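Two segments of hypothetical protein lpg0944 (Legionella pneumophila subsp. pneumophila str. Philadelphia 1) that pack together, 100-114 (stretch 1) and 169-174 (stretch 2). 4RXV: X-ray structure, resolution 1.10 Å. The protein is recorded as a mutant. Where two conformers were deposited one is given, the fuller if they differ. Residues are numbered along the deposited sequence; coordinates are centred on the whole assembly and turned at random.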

# COMPACT_ATOMS: atom_id res chain seq x y z
N SER A 100 -3.72 2.67 9.29
CA SER A 100 -4.24 1.78 8.25
C SER A 100 -4.21 0.32 8.74
O SER A 100 -3.95 0.06 9.92
N GLU A 101 -4.52 -0.61 7.84
CA GLU A 101 -4.66 -2.01 8.20
C GLU A 101 -4.53 -2.87 6.93
O GLU A 101 -4.28 -2.35 5.82
N CYS A 102 -4.66 -4.18 7.08
CA CYS A 102 -4.27 -5.15 6.06
C CYS A 102 -5.00 -4.99 4.73
O CYS A 102 -4.44 -5.29 3.67
N SER A 103 -6.25 -4.58 4.80
CA SER A 103 -7.05 -4.42 3.59
C SER A 103 -6.71 -3.16 2.80
O SER A 103 -6.34 -3.26 1.64
N ASN A 104 -6.82 -1.99 3.40
CA ASN A 104 -6.82 -0.74 2.63
C ASN A 104 -5.47 -0.09 2.51
O ASN A 104 -5.35 0.84 1.72
N PHE A 105 -4.45 -0.51 3.26
CA PHE A 105 -3.20 0.24 3.25
C PHE A 105 -2.63 0.37 1.83
O PHE A 105 -2.10 1.43 1.47
N ALA A 106 -2.71 -0.69 1.04
CA ALA A 106 -2.17 -0.69 -0.31
C ALA A 106 -2.71 0.46 -1.16
O ALA A 106 -2.04 0.90 -2.09
N TYR A 107 -3.90 0.96 -0.86
CA TYR A 107 -4.51 2.03 -1.62
C TYR A 107 -3.66 3.29 -1.52
O TYR A 107 -3.63 4.08 -2.46
N HIS A 108 -2.99 3.50 -0.38
CA HIS A 108 -2.13 4.66 -0.21
C HIS A 108 -1.03 4.64 -1.26
O HIS A 108 -0.79 5.62 -1.95
N SER A 109 -0.33 3.52 -1.35
CA SER A 109 0.75 3.39 -2.34
C SER A 109 0.25 3.45 -3.76
O SER A 109 0.95 4.02 -4.62
N ALA A 110 -0.92 2.91 -4.06
CA ALA A 110 -1.49 3.07 -5.39
C ALA A 110 -1.62 4.55 -5.73
O ALA A 110 -1.28 4.96 -6.84
N GLY A 111 -2.07 5.37 -4.77
CA GLY A 111 -2.15 6.81 -5.00
C GLY A 111 -0.81 7.45 -5.24
O GLY A 111 -0.66 8.24 -6.17
N VAL A 112 0.17 7.12 -4.41
CA VAL A 112 1.52 7.65 -4.59
C VAL A 112 2.04 7.36 -6.00
O VAL A 112 2.64 8.22 -6.64
N LEU A 113 1.85 6.13 -6.45
CA LEU A 113 2.37 5.70 -7.73
C LEU A 113 1.60 6.31 -8.90
O LEU A 113 2.20 6.71 -9.89
N LEU A 114 0.28 6.39 -8.79
CA LEU A 114 -0.56 6.97 -9.82
C LEU A 114 -0.29 8.47 -9.97
O LEU A 114 -0.58 9.05 -11.00
N ILE A 169 5.89 -5.56 -6.74
CA ILE A 169 4.92 -5.59 -5.66
C ILE A 169 5.15 -4.39 -4.74
O ILE A 169 6.31 -4.04 -4.45
N VAL A 170 4.07 -3.82 -4.23
CA VAL A 170 4.10 -2.68 -3.34
C VAL A 170 3.11 -2.96 -2.19
O VAL A 170 1.90 -2.98 -2.40
N ASP A 171 3.65 -3.12 -0.99
CA ASP A 171 2.88 -3.56 0.16
C ASP A 171 3.26 -2.71 1.38
O ASP A 171 4.10 -3.12 2.20
N PRO A 172 2.65 -1.53 1.53
CA PRO A 172 2.98 -0.69 2.68
C PRO A 172 2.63 -1.33 4.03
O PRO A 172 3.33 -1.09 5.02
N TRP A 173 1.58 -2.15 4.09
CA TRP A 173 1.26 -2.86 5.32
C TRP A 173 2.42 -3.73 5.79
O TRP A 173 2.70 -3.77 6.99
N ALA A 174 3.11 -4.40 4.86
CA ALA A 174 4.26 -5.20 5.25
C ALA A 174 5.30 -4.33 5.96
O ALA A 174 5.97 -4.79 6.88

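The indole of Trp 173 is met over its face by a cysteine twice: Cys 102 CA lies 3.5 Å from the centroid of the five-membered ring of Trp 173, and Cys 102 SG lies 3.7 Å from the centroid of the six-membered ring, almost on its normal. The t rotamer of Cys 102 (chi1 -167°) carries the sulfur along the indole, so that backbone and side chain together cover both rings. Trp 173 is itself t, with chi2 near 83°. Its NE1 comes within 3.3 Å of Cys 102 N, but both are donors and no hydrogen bond joins them; NE1 is satisfied elsewhere in the structure.

Phe 105, also t, points toward stretch 2 and touches two consecutive residues there. Pro 172 CB sits over one face of its ring, 3.9 Å from the centroid, a CH-pi contact, while Phe 105 CD2 approaches Trp 173 CB at 3.7 Å and lies at the edge of the indole. Pro 172 also reaches the backbone of stretch 1, its CG 3.4 Å from Phe 105 O and 3.8 Å from Ala 106 CA. The small side chain of Ala 106 points sideways.

One turn further, Ser 109 (m) points inward, with OG 3.3 Å from Pro 172 CG and CB 3.5 Å from Val 170 CG1; its OG is hydrogen-bonded elsewhere in the structure. Leu 113 (m, t) continues this side of the helix, its CD1 4.0 Å from CG2 of Val 170, which is t.

No hydrogen bond crosses the contact; some polar groups are answered within their own stretch, others elsewhere in the structure. Glu 101, pointing away, accepts from Ser 103 N at OE2 (2.9 Å) and Asn 104 N at OE1 (3.0 Å). Asp 171 caps its helix, OD1 accepting from Ala 174 N at 3.1 Å. The rule here is to satisfy polar atoms without bonds across the interface, and leave the contact itself to apolar, CH-pi and sulfur-aromatic packing.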

# COMPACT_ATOMS: atom_id res chain seq x y z
CB SER A 100 -3.50 1.98 6.93
OG SER A 100 -4.22 1.43 5.86
CB GLU A 101 -5.97 -2.26 8.98
CG GLU A 101 -7.17 -1.51 8.44
CD GLU A 101 -7.44 -1.88 7.02
OE1 GLU A 101 -7.38 -1.00 6.14
OE2 GLU A 101 -7.69 -3.08 6.78
CB CYS A 102 -4.50 -6.56 6.61
SG CYS A 102 -3.77 -7.92 5.73
CB SER A 103 -8.54 -4.44 3.95
OG SER A 103 -8.91 -5.74 4.32
CB ASN A 104 -7.81 0.29 3.21
CG ASN A 104 -9.26 -0.13 3.08
OD1 ASN A 104 -9.58 -1.17 2.47
ND2 ASN A 104 -10.16 0.69 3.61
CB PHE A 105 -2.22 -0.46 4.19
CG PHE A 105 -1.16 0.44 4.84
CD1 PHE A 105 -0.83 1.70 4.38
CD2 PHE A 105 -0.50 -0.03 5.95
CE1 PHE A 105 0.15 2.46 5.02
CE2 PHE A 105 0.50 0.70 6.58
CZ PHE A 105 0.82 1.94 6.11
CB ALA A 106 -2.43 -2.01 -0.99
CB TYR A 107 -5.91 2.31 -1.11
CG TYR A 107 -6.90 1.15 -1.17
CD1 TYR A 107 -6.64 -0.04 -1.81
CD2 TYR A 107 -8.11 1.27 -0.50
CE1 TYR A 107 -7.57 -1.07 -1.82
CE2 TYR A 107 -9.03 0.25 -0.51
CZ TYR A 107 -8.74 -0.92 -1.16
OH TYR A 107 -9.65 -1.95 -1.18
CB HIS A 108 -1.55 4.63 1.20
CG HIS A 108 -0.80 5.85 1.59
ND1 HIS A 108 0.39 6.23 1.01
CD2 HIS A 108 -1.08 6.76 2.56
CE1 HIS A 108 0.79 7.34 1.59
NE2 HIS A 108 -0.08 7.68 2.54
CB SER A 109 1.54 2.10 -2.13
OG SER A 109 2.17 2.07 -0.87
CB ALA A 110 -2.82 2.36 -5.50
CB VAL A 112 2.46 7.08 -3.51
CG1 VAL A 112 3.91 7.38 -3.81
CG2 VAL A 112 2.07 7.61 -2.12
CB LEU A 113 2.35 4.19 -7.80
CG LEU A 113 3.24 3.54 -6.75
CD1 LEU A 113 2.90 2.05 -6.63
CD2 LEU A 113 4.70 3.79 -6.96
CB LEU A 114 -2.05 6.68 -9.54
CG LEU A 114 -2.46 5.24 -9.85
CD1 LEU A 114 -3.74 4.86 -9.15
CD2 LEU A 114 -2.60 5.02 -11.34
CB ILE A 169 5.07 -6.93 -4.89
CG1 ILE A 169 4.57 -8.08 -5.78
CG2 ILE A 169 4.36 -6.93 -3.55
CD1 ILE A 169 5.23 -9.39 -5.46
CB VAL A 170 3.80 -1.36 -4.07
CG1 VAL A 170 3.94 -0.21 -3.09
CG2 VAL A 170 4.72 -1.19 -5.28
CB ASP A 171 3.13 -5.04 0.40
CG ASP A 171 2.21 -5.64 1.45
OD1 ASP A 171 1.52 -4.89 2.19
OD2 ASP A 171 2.18 -6.89 1.53
CB PRO A 172 2.17 0.57 2.44
CG PRO A 172 1.06 0.16 1.52
CD PRO A 172 1.69 -0.87 0.62
CB TRP A 173 -0.02 -3.66 5.16
CG TRP A 173 -0.54 -4.33 6.39
CD1 TRP A 173 -1.30 -3.77 7.39
CD2 TRP A 173 -0.42 -5.71 6.72
NE1 TRP A 173 -1.66 -4.73 8.30
CE2 TRP A 173 -1.13 -5.93 7.91
CE3 TRP A 173 0.20 -6.79 6.10
CZ2 TRP A 173 -1.23 -7.20 8.52
CZ3 TRP A 173 0.12 -8.05 6.70
CH2 TRP A 173 -0.60 -8.24 7.89
CB ALA A 174 4.89 -5.87 4.05